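Local coordinates for protein farnesyltransferase, putative (Trypanosoma cruzi, PDB 3WCA) that probably catalyses the magnesium-dependent condensation of two farnesyl diphosphate molecules to squalene, using NADPH or NADH as reductant, at residues Val78-Leu92 with Ser133-Leu147. The protein carries 1 engineered substitution. Numbering follows the deposited sequence.
Sequences VEFKLRELPKFHEHL and SGICERMANGMCDFL. Engineered in segment 78-92: Glu79 (natural residue Asp).
The imidazole of His89 lies between two glutamates: Glu90 CG covers one face, and Glu137 lies over the other, its CB 3.9 Å from the ring centroid in a CH-pi contact. Ser133 OG sits in plane at the ring's edge. A chi1 of 75°, with CG between the backbone N and the carbonyl carbon, turns the imidazole onto Glu137. The carboxylate is tilted 41° to the ring, and although Glu137 OE2 comes 2.9 Å from His89 NE2, the angle is too poor for a hydrogen bond. A water bridges Glu137 OE2 and Pro86 O, 2.8 Å from each. Phe88 turns its edge to Cys136 SG, a sulfur-aromatic contact, while its ring meets Trp97 and reaches helix 51-72.

Further along, small residues allow close approach. The methyl of Ala140 lies 3.5 Å from Leu85 O, and the slim Cys144 rests SG against both Leu85 CB and Pro86 CG, 3.7 Å from each. Leu85 and Leu147 meet tip to tip through their CD1 methyls. Leu147 also crosses the aliphatic part of Lys81, whose extended chain carries NZ to the carbonyls of Glu71 and Asp73. The axes of 78-84 and 133-147 run roughly antiparallel, at 155°, and come within 9.7 Å. Helix 78-84 and the chain that follows it thus pack along helix 126-147 within the all-alpha squalene/phytoene synthase fold, the Leu147 end bordering the magnesium site of Asp68, Glu71 and Asp72.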
ATOM      1  N   VAL A  78     -13.195  18.374  -9.638  1.00 45.82           N
ATOM      2  CA  VAL A  78     -12.386  18.414  -8.432  1.00 45.31           C
ATOM      3  C   VAL A  78     -13.109  19.110  -7.279  1.00 44.84           C
ATOM      4  O   VAL A  78     -13.021  18.663  -6.131  1.00 45.84           O
ATOM      5  CB  VAL A  78     -11.049  19.131  -8.678  1.00 46.80           C
ATOM      6  CG1 VAL A  78     -10.243  19.195  -7.383  1.00 47.59           C
ATOM      7  CG2 VAL A  78     -10.265  18.399  -9.752  1.00 46.77           C
ATOM      8  N   GLU A  79     -13.827  20.196  -7.563  1.00 43.55           N
ATOM      9  CA  GLU A  79     -14.537  20.884  -6.491  1.00 41.48           C
ATOM     10  C   GLU A  79     -15.545  19.907  -5.874  1.00 40.93           C
ATOM     11  O   GLU A  79     -15.895  20.013  -4.700  1.00 39.72           O
ATOM     12  CB  GLU A  79     -15.230  22.175  -6.994  1.00 41.93           C
ATOM     13  CG  GLU A  79     -16.570  22.017  -7.726  1.00 42.19           C
ATOM     14  CD  GLU A  79     -16.434  21.963  -9.241  1.00 43.15           C
ATOM     15  OE1 GLU A  79     -15.321  22.205  -9.760  1.00 47.44           O
ATOM     16  OE2 GLU A  79     -17.445  21.689  -9.918  1.00 42.45           O
ATOM     17  N   PHE A  80     -15.995  18.938  -6.664  1.00 41.84           N
ATOM     18  CA  PHE A  80     -16.924  17.939  -6.147  1.00 43.06           C
ATOM     19  C   PHE A  80     -16.190  17.075  -5.110  1.00 42.88           C
ATOM     20  O   PHE A  80     -16.759  16.695  -4.091  1.00 42.19           O
ATOM     21  CB  PHE A  80     -17.435  17.031  -7.273  1.00 43.58           C
ATOM     22  CG  PHE A  80     -18.268  15.875  -6.784  1.00 44.99           C
ATOM     23  CD1 PHE A  80     -19.650  15.994  -6.664  1.00 43.35           C
ATOM     24  CD2 PHE A  80     -17.663  14.680  -6.393  1.00 42.92           C
ATOM     25  CE1 PHE A  80     -20.424  14.939  -6.160  1.00 46.52           C
ATOM     26  CE2 PHE A  80     -18.425  13.621  -5.888  1.00 45.23           C
ATOM     27  CZ  PHE A  80     -19.812  13.752  -5.769  1.00 45.18           C
ATOM     28  N   LYS A  81     -14.922  16.772  -5.379  1.00 42.63           N
ATOM     29  CA  LYS A  81     -14.126  15.945  -4.481  1.00 42.91           C
ATOM     30  C   LYS A  81     -13.684  16.703  -3.234  1.00 44.40           C
ATOM     31  O   LYS A  81     -13.686  16.150  -2.134  1.00 45.39           O
ATOM     32  CB  LYS A  81     -12.902  15.394  -5.220  1.00 41.07           C
ATOM     33  CG  LYS A  81     -13.249  14.516  -6.424  1.00 38.65           C
ATOM     34  CD  LYS A  81     -11.996  14.176  -7.209  1.00 40.36           C
ATOM     35  CE  LYS A  81     -12.290  13.345  -8.457  1.00 38.31           C
ATOM     36  NZ  LYS A  81     -11.016  13.112  -9.208  1.00 37.73           N
ATOM     37  N   LEU A  82     -13.306  17.966  -3.401  1.00 44.23           N
ATOM     38  CA  LEU A  82     -12.878  18.779  -2.268  1.00 45.39           C
ATOM     39  C   LEU A  82     -14.067  19.049  -1.351  1.00 45.95           C
ATOM     40  O   LEU A  82     -13.913  19.355  -0.167  1.00 47.73           O
ATOM     41  CB  LEU A  82     -12.292  20.100  -2.763  1.00 45.49           C
ATOM     42  CG  LEU A  82     -11.067  19.975  -3.669  1.00 46.75           C
ATOM     43  CD1 LEU A  82     -10.604  21.364  -4.111  1.00 46.20           C
ATOM     44  CD2 LEU A  82      -9.957  19.247  -2.917  1.00 45.68           C
ATOM     45  N   ARG A  83     -15.258  18.923  -1.913  1.00 46.53           N
ATOM     46  CA  ARG A  83     -16.489  19.152  -1.174  1.00 47.81           C
ATOM     47  C   ARG A  83     -16.919  17.905  -0.390  1.00 47.00           C
ATOM     48  O   ARG A  83     -17.119  17.956   0.822  1.00 46.69           O
ATOM     49  CB  ARG A  83     -17.602  19.553  -2.155  1.00 48.38           C
ATOM     50  CG  ARG A  83     -18.942  19.910  -1.515  1.00 51.00           C
ATOM     51  CD  ARG A  83     -20.056  19.905  -2.564  1.00 51.61           C
ATOM     52  NE  ARG A  83     -19.730  20.747  -3.717  1.00 52.09           N
ATOM     53  CZ  ARG A  83     -19.949  20.403  -4.985  1.00 50.66           C
ATOM     54  NH1 ARG A  83     -20.495  19.228  -5.276  1.00 52.31           N
ATOM     55  NH2 ARG A  83     -19.615  21.229  -5.965  1.00 49.56           N
ATOM     56  N   GLU A  84     -17.043  16.785  -1.095  1.00 45.67           N
ATOM     57  CA  GLU A  84     -17.491  15.529  -0.499  1.00 44.76           C
ATOM     58  C   GLU A  84     -16.511  14.784   0.421  1.00 43.00           C
ATOM     59  O   GLU A  84     -16.902  14.295   1.482  1.00 42.04           O
ATOM     60  CB  GLU A  84     -17.948  14.580  -1.613  1.00 45.22           C
ATOM     61  CG  GLU A  84     -19.118  15.083  -2.462  1.00 47.49           C
ATOM     62  CD  GLU A  84     -20.426  15.190  -1.686  1.00 48.88           C
ATOM     63  OE1 GLU A  84     -20.679  14.339  -0.804  1.00 48.48           O
ATOM     64  OE2 GLU A  84     -21.214  16.116  -1.974  1.00 49.91           O
ATOM     65  N   LEU A  85     -15.246  14.699   0.020  1.00 42.52           N
ATOM     66  CA  LEU A  85     -14.242  13.978   0.800  1.00 39.31           C
ATOM     67  C   LEU A  85     -14.103  14.308   2.289  1.00 40.30           C
ATOM     68  O   LEU A  85     -14.265  13.425   3.134  1.00 40.87           O
ATOM     69  CB  LEU A  85     -12.874  14.096   0.115  1.00 39.22           C
ATOM     70  CG  LEU A  85     -12.759  13.337  -1.213  1.00 36.74           C
ATOM     71  CD1 LEU A  85     -11.400  13.590  -1.846  1.00 36.47           C
ATOM     72  CD2 LEU A  85     -12.965  11.837  -0.964  1.00 36.76           C
ATOM     73  N   PRO A  86     -13.813  15.576   2.637  1.00 40.02           N
ATOM     74  CA  PRO A  86     -13.648  15.990   4.038  1.00 38.96           C
ATOM     75  C   PRO A  86     -14.728  15.550   5.014  1.00 38.89           C
ATOM     76  O   PRO A  86     -14.467  15.405   6.208  1.00 41.17           O
ATOM     77  CB  PRO A  86     -13.547  17.509   3.937  1.00 38.55           C
ATOM     78  CG  PRO A  86     -12.870  17.696   2.612  1.00 38.43           C
ATOM     79  CD  PRO A  86     -13.652  16.734   1.740  1.00 37.93           C
ATOM     80  N   LYS A  87     -15.941  15.346   4.527  1.00 39.22           N
ATOM     81  CA  LYS A  87     -17.005  14.916   5.419  1.00 42.16           C
ATOM     82  C   LYS A  87     -17.401  13.468   5.163  1.00 42.12           C
ATOM     83  O   LYS A  87     -18.476  13.023   5.561  1.00 40.96           O
ATOM     84  CB  LYS A  87     -18.226  15.841   5.292  1.00 44.63           C
ATOM     85  CG  LYS A  87     -18.745  16.059   3.875  1.00 48.28           C
ATOM     86  CD  LYS A  87     -20.054  16.851   3.909  1.00 48.31           C
ATOM     87  CE  LYS A  87     -20.709  16.941   2.537  1.00 49.96           C
ATOM     88  NZ  LYS A  87     -20.039  17.918   1.640  1.00 48.65           N
ATOM     89  N   PHE A  88     -16.515  12.723   4.514  1.00 42.92           N
ATOM     90  CA  PHE A  88     -16.807  11.337   4.225  1.00 41.52           C
ATOM     91  C   PHE A  88     -16.943  10.561   5.515  1.00 41.30           C
ATOM     92  O   PHE A  88     -17.837   9.738   5.651  1.00 42.60           O
ATOM     93  CB  PHE A  88     -15.708  10.710   3.379  1.00 42.43           C
ATOM     94  CG  PHE A  88     -16.184   9.565   2.544  1.00 41.26           C
ATOM     95  CD1 PHE A  88     -16.841   9.800   1.338  1.00 41.41           C
ATOM     96  CD2 PHE A  88     -15.987   8.253   2.961  1.00 41.41           C
ATOM     97  CE1 PHE A  88     -17.294   8.738   0.556  1.00 41.75           C
ATOM     98  CE2 PHE A  88     -16.434   7.186   2.188  1.00 40.12           C
ATOM     99  CZ  PHE A  88     -17.090   7.431   0.980  1.00 39.42           C
ATOM    100  N   HIS A  89     -16.057  10.832   6.465  1.00 43.49           N
ATOM    101  CA  HIS A  89     -16.089  10.141   7.749  1.00 46.89           C
ATOM    102  C   HIS A  89     -17.396  10.374   8.510  1.00 48.69           C
ATOM    103  O   HIS A  89     -17.817   9.527   9.297  1.00 51.02           O
ATOM    104  CB  HIS A  89     -14.908  10.577   8.620  1.00 48.09           C
ATOM    105  CG  HIS A  89     -15.062  11.941   9.218  1.00 51.02           C
ATOM    106  ND1 HIS A  89     -15.203  13.080   8.454  1.00 53.67           N
ATOM    107  CD2 HIS A  89     -15.091  12.349  10.509  1.00 51.14           C
ATOM    108  CE1 HIS A  89     -15.312  14.130   9.249  1.00 52.69           C
ATOM    109  NE2 HIS A  89     -15.246  13.714  10.501  1.00 52.34           N
ATOM    110  N   GLU A  90     -18.040  11.515   8.279  1.00 49.51           N
ATOM    111  CA  GLU A  90     -19.294  11.810   8.966  1.00 51.43           C
ATOM    112  C   GLU A  90     -20.408  10.861   8.544  1.00 51.04           C
ATOM    113  O   GLU A  90     -21.294  10.550   9.337  1.00 52.65           O
ATOM    114  CB  GLU A  90     -19.716  13.268   8.718  1.00 52.27           C
ATOM    115  CG  GLU A  90     -18.774  14.277   9.379  1.00 56.97           C
ATOM    116  CD  GLU A  90     -19.125  15.729   9.092  1.00 58.01           C
ATOM    117  OE1 GLU A  90     -18.312  16.613   9.451  1.00 58.42           O
ATOM    118  OE2 GLU A  90     -20.205  15.985   8.515  1.00 58.11           O
ATOM    119  N   HIS A  91     -20.353  10.384   7.304  1.00 50.14           N
ATOM    120  CA  HIS A  91     -21.373   9.474   6.797  1.00 50.14           C
ATOM    121  C   HIS A  91     -21.357   8.097   7.465  1.00 49.29           C
ATOM    122  O   HIS A  91     -22.315   7.331   7.347  1.00 48.32           O
ATOM    123  CB  HIS A  91     -21.219   9.310   5.288  1.00 52.41           C
ATOM    124  CG  HIS A  91     -21.176  10.609   4.547  1.00 54.96           C
ATOM    125  ND1 HIS A  91     -22.029  11.653   4.829  1.00 55.64           N
ATOM    126  CD2 HIS A  91     -20.391  11.028   3.527  1.00 54.39           C
ATOM    127  CE1 HIS A  91     -21.772  12.660   4.014  1.00 56.16           C
ATOM    128  NE2 HIS A  91     -20.783  12.307   3.214  1.00 55.19           N
ATOM    129  N   LEU A  92     -20.271   7.780   8.158  1.00 48.71           N
ATOM    130  CA  LEU A  92     -20.155   6.495   8.842  1.00 50.33           C
ATOM    131  C   LEU A  92     -21.305   6.258   9.823  1.00 51.90           C
ATOM    132  O   LEU A  92     -21.652   5.113  10.121  1.00 50.81           O
ATOM    133  CB  LEU A  92     -18.818   6.420   9.593  1.00 49.41           C
ATOM    134  CG  LEU A  92     -17.621   5.728   8.931  1.00 48.75           C
ATOM    135  CD1 LEU A  92     -17.805   5.628   7.417  1.00 49.58           C
ATOM    136  CD2 LEU A  92     -16.361   6.498   9.283  1.00 45.67           C
ATOM    137  N   SER A 133     -12.962   5.904  11.809  1.00 38.68           N
ATOM    138  CA  SER A 133     -13.464   7.242  11.523  1.00 38.28           C
ATOM    139  C   SER A 133     -12.302   8.224  11.523  1.00 35.92           C
ATOM    140  O   SER A 133     -12.239   9.136  10.692  1.00 36.44           O
ATOM    141  CB  SER A 133     -14.494   7.647  12.583  1.00 40.35           C
ATOM    142  OG  SER A 133     -15.201   8.799  12.178  1.00 45.62           O
ATOM    143  N   GLY A 134     -11.371   8.011  12.449  1.00 34.33           N
ATOM    144  CA  GLY A 134     -10.220   8.891  12.572  1.00 34.57           C
ATOM    145  C   GLY A 134      -9.258   8.834  11.401  1.00 35.85           C
ATOM    146  O   GLY A 134      -8.741   9.869  10.958  1.00 34.55           O
ATOM    147  N   ILE A 135      -8.997   7.624  10.907  1.00 34.26           N
ATOM    148  CA  ILE A 135      -8.089   7.448   9.782  1.00 32.04           C
ATOM    149  C   ILE A 135      -8.771   7.918   8.507  1.00 31.30           C
ATOM    150  O   ILE A 135      -8.142   8.531   7.655  1.00 33.44           O
ATOM    151  CB  ILE A 135      -7.660   5.962   9.618  1.00 32.75           C
ATOM    152  CG1 ILE A 135      -6.936   5.483  10.882  1.00 32.55           C
ATOM    153  CG2 ILE A 135      -6.738   5.811   8.416  1.00 31.24           C
ATOM    154  CD1 ILE A 135      -5.703   6.283  11.223  1.00 30.84           C
ATOM    155  N   CYS A 136     -10.062   7.629   8.386  1.00 32.38           N
ATOM    156  CA  CYS A 136     -10.845   8.025   7.210  1.00 33.99           C
ATOM    157  C   CYS A 136     -10.763   9.528   6.935  1.00 34.45           C
ATOM    158  O   CYS A 136     -10.532   9.956   5.804  1.00 35.12           O
ATOM    159  CB  CYS A 136     -12.305   7.637   7.400  1.00 26.58           C
ATOM    160  SG  CYS A 136     -13.344   8.196   6.062  1.00 35.21           S
ATOM    161  N   GLU A 137     -10.960  10.316   7.986  1.00 36.62           N
ATOM    162  CA  GLU A 137     -10.907  11.769   7.896  1.00 37.78           C
ATOM    163  C   GLU A 137      -9.509  12.269   7.506  1.00 37.14           C
ATOM    164  O   GLU A 137      -9.364  13.077   6.587  1.00 36.74           O
ATOM    165  CB  GLU A 137     -11.324  12.384   9.238  1.00 38.15           C
ATOM    166  CG  GLU A 137     -11.218  13.894   9.277  1.00 42.98           C
ATOM    167  CD  GLU A 137     -11.959  14.507  10.455  1.00 45.78           C
ATOM    168  OE1 GLU A 137     -11.652  14.150  11.615  1.00 44.81           O
ATOM    169  OE2 GLU A 137     -12.849  15.351  10.208  1.00 48.31           O
ATOM    170  N   ARG A 138      -8.485  11.802   8.211  1.00 34.56           N
ATOM    171  CA  ARG A 138      -7.129  12.223   7.905  1.00 32.72           C
ATOM    172  C   ARG A 138      -6.688  11.841   6.482  1.00 33.87           C
ATOM    173  O   ARG A 138      -6.003  12.617   5.819  1.00 32.95           O
ATOM    174  CB  ARG A 138      -6.166  11.654   8.948  1.00 34.95           C
ATOM    175  CG  ARG A 138      -6.334  12.295  10.328  1.00 36.22           C
ATOM    176  CD  ARG A 138      -5.627  11.504  11.419  1.00 37.49           C
ATOM    177  NE  ARG A 138      -4.174  11.533  11.282  1.00 36.39           N
ATOM    178  CZ  ARG A 138      -3.354  10.782  12.007  1.00 36.70           C
ATOM    179  NH1 ARG A 138      -3.860   9.947  12.907  1.00 39.06           N
ATOM    180  NH2 ARG A 138      -2.035  10.865  11.845  1.00 32.89           N
ATOM    181  N   MET A 139      -7.079  10.661   6.000  1.00 32.05           N
ATOM    182  CA  MET A 139      -6.698  10.262   4.642  1.00 32.05           C
ATOM    183  C   MET A 139      -7.425  11.123   3.617  1.00 30.16           C
ATOM    184  O   MET A 139      -6.851  11.538   2.608  1.00 28.96           O
ATOM    185  CB  MET A 139      -7.036   8.791   4.367  1.00 30.61           C
ATOM    186  CG  MET A 139      -6.838   8.393   2.885  1.00 34.39           C
ATOM    187  SD  MET A 139      -7.097   6.618   2.557  1.00 35.48           S
ATOM    188  CE  MET A 139      -5.849   5.943   3.728  1.00 24.94           C
ATOM    189  N   ALA A 140      -8.704  11.369   3.870  1.00 32.01           N
ATOM    190  CA  ALA A 140      -9.508  12.182   2.968  1.00 34.07           C
ATOM    191  C   ALA A 140      -8.906  13.581   2.796  1.00 34.96           C
ATOM    192  O   ALA A 140      -8.740  14.063   1.677  1.00 35.56           O
ATOM    193  CB  ALA A 140     -10.923  12.284   3.496  1.00 35.64           C
ATOM    194  N   ASN A 141      -8.562  14.231   3.901  1.00 34.68           N
ATOM    195  CA  ASN A 141      -7.998  15.576   3.808  1.00 36.18           C
ATOM    196  C   ASN A 141      -6.640  15.553   3.108  1.00 36.83           C
ATOM    197  O   ASN A 141      -6.298  16.477   2.372  1.00 33.12           O
ATOM    198  CB  ASN A 141      -7.920  16.198   5.203  1.00 33.81           C
ATOM    199  CG  ASN A 141      -9.308  16.442   5.796  1.00 36.01           C
ATOM    200  OD1 ASN A 141      -9.508  16.386   7.011  1.00 36.01           O
ATOM    201  ND2 ASN A 141     -10.275  16.715   4.926  1.00 35.79           N
ATOM    202  N   GLY A 142      -5.884  14.478   3.321  1.00 36.77           N
ATOM    203  CA  GLY A 142      -4.593  14.351   2.675  1.00 36.93           C
ATOM    204  C   GLY A 142      -4.800  14.220   1.175  1.00 38.39           C
ATOM    205  O   GLY A 142      -4.088  14.824   0.375  1.00 38.09           O
ATOM    206  N   MET A 143      -5.786  13.426   0.781  1.00 39.39           N
ATOM    207  CA  MET A 143      -6.065  13.254  -0.634  1.00 40.31           C
ATOM    208  C   MET A 143      -6.446  14.609  -1.227  1.00 42.85           C
ATOM    209  O   MET A 143      -6.032  14.942  -2.341  1.00 45.33           O
ATOM    210  CB  MET A 143      -7.214  12.266  -0.849  1.00 38.15           C
ATOM    211  CG  MET A 143      -6.914  10.813  -0.476  1.00 39.80           C
ATOM    212  SD  MET A 143      -8.411   9.810  -0.674  1.00 37.62           S
ATOM    213  CE  MET A 143      -7.712   8.151  -0.947  1.00 41.11           C
ATOM    214  N   CYS A 144      -7.245  15.382  -0.491  1.00 41.72           N
ATOM    215  CA  CYS A 144      -7.669  16.695  -0.963  1.00 43.21           C
ATOM    216  C   CYS A 144      -6.458  17.566  -1.249  1.00 43.38           C
ATOM    217  O   CYS A 144      -6.412  18.254  -2.266  1.00 43.85           O
ATOM    218  CB  CYS A 144      -8.576  17.387   0.063  1.00 40.15           C
ATOM    219  SG  CYS A 144     -10.281  16.770   0.090  1.00 38.10           S
ATOM    220  N   ASP A 145      -5.478  17.521  -0.355  1.00 43.82           N
ATOM    221  CA  ASP A 145      -4.263  18.306  -0.525  1.00 44.52           C
ATOM    222  C   ASP A 145      -3.570  17.987  -1.845  1.00 45.51           C
ATOM    223  O   ASP A 145      -3.152  18.898  -2.564  1.00 46.10           O
ATOM    224  CB  ASP A 145      -3.299  18.057   0.644  1.00 45.57           C
ATOM    225  CG  ASP A 145      -2.005  18.864   0.524  1.00 49.32           C
ATOM    226  OD1 ASP A 145      -2.040  19.981  -0.041  1.00 51.71           O
ATOM    227  OD2 ASP A 145      -0.952  18.392   1.009  1.00 49.17           O
ATOM    228  N   PHE A 146      -3.453  16.701  -2.173  1.00 43.66           N
ATOM    229  CA  PHE A 146      -2.786  16.301  -3.411  1.00 43.00           C
ATOM    230  C   PHE A 146      -3.688  16.230  -4.632  1.00 43.12           C
ATOM    231  O   PHE A 146      -3.246  15.834  -5.705  1.00 41.80           O
ATOM    232  CB  PHE A 146      -2.053  14.969  -3.224  1.00 39.27           C
ATOM    233  CG  PHE A 146      -0.773  15.097  -2.455  1.00 38.41           C
ATOM    234  CD1 PHE A 146       0.364  15.624  -3.060  1.00 36.92           C
ATOM    235  CD2 PHE A 146      -0.718  14.751  -1.106  1.00 37.38           C
ATOM    236  CE1 PHE A 146       1.538  15.813  -2.335  1.00 36.22           C
ATOM    237  CE2 PHE A 146       0.453  14.933  -0.370  1.00 38.60           C
ATOM    238  CZ  PHE A 146       1.586  15.468  -0.989  1.00 38.72           C
ATOM    239  N   LEU A 147      -4.954  16.593  -4.476  1.00 45.39           N
ATOM    240  CA  LEU A 147      -5.852  16.600  -5.623  1.00 48.12           C
ATOM    241  C   LEU A 147      -5.655  17.953  -6.302  1.00 51.17           C
ATOM    242  O   LEU A 147      -5.942  18.118  -7.487  1.00 50.75           O
ATOM    243  CB  LEU A 147      -7.309  16.450  -5.189  1.00 47.48           C
ATOM    244  CG  LEU A 147      -7.926  15.051  -5.239  1.00 47.41           C
ATOM    245  CD1 LEU A 147      -9.364  15.135  -4.763  1.00 45.27           C
ATOM    246  CD2 LEU A 147      -7.876  14.501  -6.660  1.00 44.20           C
TER
HETATM  247  O   HOH W   1     -12.654  16.778   7.845  1.00 61.70           O